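Long-range contacts in succinate-semialdehyde dehydrogenase (Streptococcus pyogenes MGAS1882, PDB 4OGD), which catalyses the NADP+-dependent oxidation of succinic semialdehyde to succinate, as a member of the aldehyde dehydrogenase family: residues I69-M74 / I159-S163; Y116-T122 / F446-I452. All coordinates share one frame; numbering follows the deposited sequence.

In the fold
Contact 1 (69-74 / 159-163) and contact 2 (116-122 / 446-452) lie in separate parts of the aldehyde dehydrogenase fold, with centres 37 Å apart and nearest atoms about 19 Å apart. Contact 1 joins two helices within one chain, 16 Å from the centre of that chain. Contact 2, at 27 Å, belongs to the antiparallel sheet that runs on into the second subunit. Their segments alternate along the sequence, and the link passes through a mainly parallel sheet consistent with a Rossmann-type cofactor domain: residues 116-122 lead into strand 124-128, whose sheet neighbour, strand 152-155, precedes 159-163. Contact 1 therefore ties helix 63-74 to a helix of this domain, whereas contact 2 helps build the dimer interface.

Contact 1: I69-M74 / I159-S163; sequences IMTKDM and ICPRS
Asp73 OD2 is gripped by two donors of Ser163: the hydroxyl OG at 2.7 Å and the backbone N at 2.8 Å. This is a helix-to-helix junction in which an aspartate near the C-terminal end of helix 63-74 binds the first turn of helix 161-173, whose N-cap position is held by Cys160. The amide comes from the syn side of the carboxylate, 20° out of its plane, and the hydroxyl from the anti side, so the two bonds restrict how the group can turn. Ser163 OG reaches the oxygen because it stands anti to its own carbonyl carbon, beside the backbone N (chi1 -60°). The other carboxylate oxygen, OD1, accepts from Thr5 OG1, tying in strand 4-7. Lying at the N-terminus of helix 161-173, the buried carboxylate would probably be stabilised by that helix's dipole. At the loop end a water stands 2.7 Å from both Asp73 O and Ile159 O. Apolar contact flanks the polar centre: Met74 CB approaches Ile159 CD1 at 4.3 Å, and Ile69 CG2 packs 3.7 Å from Arg162 CG. Arg162 bends at chi2 (60°); its NH1 forms a salt bridge with Glu169 OE1, and Ile69 CD1 lies over one guanidinium face, 4.1 Å from Arg162 NE.

Contact 2: Y116-T122 / F446-I452; sequences YYLKQST and FVNEHLI
A chi1 of 58° sets the Tyr116 ring between its own backbone N and carbonyl carbon and brings it beside Ile452, while the extended Gln120 chain (chi2 -176°) reaches His450. Both meetings lie on the face of this antiparallel strand pair that carries Tyr116, Leu118 and Gln120; Gln120 is in register with Asn448 and reaches diagonally to His450, the partner of Leu118. Ile452 CB makes a CH-pi contact over the tyrosine face, 3.8 Å from the ring centroid; CG1 comes nearest CE1, and CG2 nearest the hydroxyl OH. Backbone bonds join Tyr116 to Ile452, Leu118 to His450 and Gln120 to Asn448, two for each pair. On the reverse face, a water bridges Tyr117 OH (2.9 Å) and Glu449 OE2 (2.7 Å). Further along, Thr122 OG1 donates to Phe446 O at 2.8 Å, an oxygen that also accepts from Asn150 ND2. His450 ND1 donates to Gln120 OE1 at 2.7 Å; the acceptor lies in the ring plane, yet the donor stands 38° out of the amide's carbonyl plane. ND1 therefore carries a hydrogen, and with NE2 hydrogen-bonded to Ser412 OG of the second subunit and Gln120 NE2 to Ala405 O of that same subunit, this polar pair links strand pairing to dimer contact.

Contact 1: I69-M74 / I159-S163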
# COMPACT_ATOMS: atom_id res chain seq x y z
N ILE A 69 23.47 -18.11 16.29
CA ILE A 69 23.84 -17.24 15.18
C ILE A 69 23.32 -15.83 15.44
O ILE A 69 24.03 -14.84 15.24
CB ILE A 69 23.30 -17.78 13.85
CG1 ILE A 69 24.17 -18.95 13.38
CG2 ILE A 69 23.28 -16.69 12.79
CD1 ILE A 69 23.62 -19.68 12.17
N MET A 70 22.09 -15.74 15.92
CA MET A 70 21.51 -14.43 16.21
C MET A 70 22.19 -13.73 17.39
O MET A 70 22.49 -12.54 17.33
CB MET A 70 20.01 -14.55 16.43
CG MET A 70 19.26 -14.92 15.17
SD MET A 70 17.48 -14.80 15.41
CE MET A 70 17.06 -16.49 15.80
N THR A 71 22.44 -14.48 18.46
CA THR A 71 23.15 -13.93 19.62
C THR A 71 24.55 -13.43 19.24
O THR A 71 24.95 -12.32 19.63
CB THR A 71 23.27 -14.99 20.73
OG1 THR A 71 21.96 -15.32 21.23
CG2 THR A 71 24.15 -14.46 21.88
N LYS A 72 25.29 -14.23 18.48
CA LYS A 72 26.63 -13.83 18.07
C LYS A 72 26.64 -12.63 17.11
O LYS A 72 27.60 -11.87 17.10
CB LYS A 72 27.42 -15.02 17.52
CG LYS A 72 27.68 -16.13 18.57
CD LYS A 72 28.61 -15.65 19.69
CE LYS A 72 28.65 -16.62 20.88
NZ LYS A 72 29.29 -17.93 20.54
N ASP A 73 25.58 -12.46 16.32
CA ASP A 73 25.48 -11.32 15.40
C ASP A 73 25.14 -10.02 16.14
O ASP A 73 25.83 -9.00 16.00
CB ASP A 73 24.38 -11.55 14.34
CG ASP A 73 24.91 -12.17 13.04
OD1 ASP A 73 26.13 -12.41 12.88
OD2 ASP A 73 24.06 -12.42 12.15
N MET A 74 24.07 -10.05 16.91
CA MET A 74 23.53 -8.80 17.42
C MET A 74 23.34 -8.72 18.93
O MET A 74 22.83 -7.73 19.44
CB MET A 74 22.25 -8.41 16.66
CG MET A 74 21.20 -9.51 16.55
SD MET A 74 20.39 -9.88 18.10
CE MET A 74 19.65 -8.28 18.46
N ILE A 159 25.07 -5.53 10.37
CA ILE A 159 25.61 -6.22 11.54
C ILE A 159 25.06 -7.63 11.76
O ILE A 159 25.51 -8.33 12.68
CB ILE A 159 25.44 -5.40 12.83
CG1 ILE A 159 23.96 -5.20 13.17
CG2 ILE A 159 26.18 -4.08 12.72
CD1 ILE A 159 23.71 -4.87 14.63
N CYS A 160 24.12 -8.08 10.93
CA CYS A 160 23.70 -9.49 11.05
C CYS A 160 23.87 -10.29 9.75
O CYS A 160 22.93 -10.91 9.26
CB CYS A 160 22.30 -9.63 11.67
SG CYS A 160 20.96 -8.82 10.80
N PRO A 161 25.08 -10.29 9.19
CA PRO A 161 25.27 -10.98 7.92
C PRO A 161 25.24 -12.50 8.03
O PRO A 161 24.85 -13.14 7.06
CB PRO A 161 26.65 -10.50 7.47
CG PRO A 161 27.38 -10.21 8.75
CD PRO A 161 26.35 -9.73 9.72
N ARG A 162 25.62 -13.07 9.17
CA ARG A 162 25.52 -14.53 9.30
C ARG A 162 24.07 -14.97 9.41
O ARG A 162 23.68 -15.99 8.83
CB ARG A 162 26.34 -15.04 10.50
CG ARG A 162 26.30 -16.55 10.66
CD ARG A 162 26.86 -17.32 9.47
NE ARG A 162 26.74 -18.75 9.74
CZ ARG A 162 26.26 -19.65 8.88
NH1 ARG A 162 25.88 -19.30 7.67
NH2 ARG A 162 26.18 -20.93 9.25
N SER A 163 23.25 -14.19 10.12
CA SER A 163 21.82 -14.46 10.18
C SER A 163 21.24 -14.47 8.76
O SER A 163 20.51 -15.38 8.38
CB SER A 163 21.10 -13.42 11.04
OG SER A 163 21.59 -13.41 12.38
O HOH W 1 27.66 -7.96 14.33

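Contact 2: Y116-T122 / F446-I452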
# COMPACT_ATOMS: atom_id res chain seq x y z
N TYR A 116 -15.52 -12.62 -9.95
CA TYR A 116 -14.67 -13.08 -8.85
C TYR A 116 -13.30 -12.45 -8.99
O TYR A 116 -12.99 -11.84 -10.01
CB TYR A 116 -14.55 -14.61 -8.84
CG TYR A 116 -13.99 -15.20 -10.11
CD1 TYR A 116 -12.64 -15.52 -10.22
CD2 TYR A 116 -14.81 -15.46 -11.20
CE1 TYR A 116 -12.12 -16.08 -11.38
CE2 TYR A 116 -14.31 -16.02 -12.36
CZ TYR A 116 -12.97 -16.33 -12.45
OH TYR A 116 -12.47 -16.88 -13.61
N TYR A 117 -12.46 -12.57 -7.97
CA TYR A 117 -11.08 -12.20 -8.18
C TYR A 117 -10.12 -13.27 -7.69
O TYR A 117 -10.39 -13.95 -6.70
CB TYR A 117 -10.74 -10.81 -7.61
CG TYR A 117 -10.70 -10.67 -6.10
CD1 TYR A 117 -9.54 -10.95 -5.39
CD2 TYR A 117 -11.80 -10.20 -5.40
CE1 TYR A 117 -9.48 -10.79 -4.01
CE2 TYR A 117 -11.75 -10.03 -4.01
CZ TYR A 117 -10.58 -10.34 -3.34
OH TYR A 117 -10.50 -10.19 -1.96
N LEU A 118 -9.03 -13.41 -8.42
CA LEU A 118 -7.98 -14.35 -8.06
C LEU A 118 -6.94 -13.63 -7.22
O LEU A 118 -6.87 -12.40 -7.22
CB LEU A 118 -7.34 -14.91 -9.33
CG LEU A 118 -8.34 -15.58 -10.28
CD1 LEU A 118 -7.67 -15.92 -11.60
CD2 LEU A 118 -8.92 -16.84 -9.65
N LYS A 119 -6.15 -14.40 -6.48
CA LYS A 119 -5.02 -13.84 -5.76
C LYS A 119 -3.77 -14.44 -6.35
O LYS A 119 -3.47 -15.61 -6.14
CB LYS A 119 -5.13 -14.12 -4.26
CG LYS A 119 -6.25 -13.35 -3.59
CD LYS A 119 -6.51 -13.83 -2.17
CE LYS A 119 -7.62 -13.01 -1.53
NZ LYS A 119 -8.03 -13.54 -0.19
N GLN A 120 -3.04 -13.63 -7.11
CA GLN A 120 -1.94 -14.15 -7.90
C GLN A 120 -0.61 -13.53 -7.52
O GLN A 120 -0.56 -12.42 -6.98
CB GLN A 120 -2.23 -13.90 -9.39
CG GLN A 120 -3.49 -14.61 -9.88
CD GLN A 120 -3.70 -14.45 -11.36
OE1 GLN A 120 -3.74 -13.33 -11.87
NE2 GLN A 120 -3.82 -15.57 -12.07
N SER A 121 0.47 -14.25 -7.79
CA SER A 121 1.80 -13.69 -7.60
C SER A 121 2.03 -12.54 -8.56
O SER A 121 1.35 -12.43 -9.59
CB SER A 121 2.87 -14.76 -7.82
OG SER A 121 2.81 -15.24 -9.16
N THR A 122 3.00 -11.69 -8.23
CA THR A 122 3.32 -10.54 -9.06
C THR A 122 4.76 -10.51 -9.55
O THR A 122 5.02 -10.00 -10.64
CB THR A 122 3.00 -9.23 -8.33
OG1 THR A 122 3.59 -9.24 -7.02
CG2 THR A 122 1.49 -9.08 -8.19
N PHE A 446 1.54 -8.15 -1.53
CA PHE A 446 2.12 -8.15 -2.87
C PHE A 446 1.47 -9.17 -3.80
O PHE A 446 2.11 -9.75 -4.69
CB PHE A 446 3.64 -8.29 -2.79
CG PHE A 446 4.28 -7.22 -1.95
CD1 PHE A 446 4.42 -5.93 -2.44
CD2 PHE A 446 4.69 -7.49 -0.65
CE1 PHE A 446 4.99 -4.94 -1.67
CE2 PHE A 446 5.27 -6.50 0.14
CZ PHE A 446 5.41 -5.22 -0.37
N VAL A 447 0.17 -9.38 -3.59
CA VAL A 447 -0.60 -10.21 -4.50
C VAL A 447 -1.40 -9.34 -5.45
O VAL A 447 -1.82 -8.23 -5.10
CB VAL A 447 -1.55 -11.20 -3.78
CG1 VAL A 447 -0.83 -11.94 -2.66
CG2 VAL A 447 -2.79 -10.50 -3.28
N ASN A 448 -1.59 -9.85 -6.66
CA ASN A 448 -2.43 -9.22 -7.65
C ASN A 448 -3.83 -9.75 -7.41
O ASN A 448 -4.11 -10.93 -7.64
CB ASN A 448 -1.94 -9.60 -9.06
CG ASN A 448 -2.92 -9.22 -10.15
OD1 ASN A 448 -3.88 -8.48 -9.92
ND2 ASN A 448 -2.67 -9.71 -11.37
N GLU A 449 -4.69 -8.87 -6.92
CA GLU A 449 -6.11 -9.19 -6.79
C GLU A 449 -6.71 -8.97 -8.17
O GLU A 449 -6.96 -7.84 -8.58
CB GLU A 449 -6.75 -8.33 -5.70
CG GLU A 449 -6.24 -8.69 -4.30
CD GLU A 449 -6.13 -7.50 -3.36
OE1 GLU A 449 -5.60 -6.44 -3.77
OE2 GLU A 449 -6.56 -7.61 -2.18
N HIS A 450 -6.88 -10.06 -8.90
CA HIS A 450 -7.15 -10.02 -10.33
C HIS A 450 -8.63 -10.30 -10.58
O HIS A 450 -9.09 -11.43 -10.41
CB HIS A 450 -6.28 -11.08 -11.01
CG HIS A 450 -6.41 -11.15 -12.50
ND1 HIS A 450 -5.58 -11.94 -13.27
CD2 HIS A 450 -7.27 -10.56 -13.37
CE1 HIS A 450 -5.91 -11.84 -14.54
NE2 HIS A 450 -6.93 -11.00 -14.63
N LEU A 451 -9.36 -9.26 -10.98
CA LEU A 451 -10.79 -9.37 -11.26
C LEU A 451 -11.03 -10.09 -12.57
O LEU A 451 -10.39 -9.79 -13.57
CB LEU A 451 -11.42 -7.97 -11.35
CG LEU A 451 -12.83 -7.88 -11.92
CD1 LEU A 451 -13.83 -8.48 -10.94
CD2 LEU A 451 -13.18 -6.42 -12.19
N ILE A 452 -11.95 -11.06 -12.54
CA ILE A 452 -12.48 -11.67 -13.76
C ILE A 452 -13.98 -11.41 -13.80
O ILE A 452 -14.71 -11.76 -12.87
CB ILE A 452 -12.25 -13.19 -13.80
CG1 ILE A 452 -10.80 -13.52 -13.45
CG2 ILE A 452 -12.64 -13.74 -15.18
CD1 ILE A 452 -9.83 -13.09 -14.50
O HOH W 2 -7.87 -9.66 -0.97
O HOH W 3 0.17 -10.84 -11.47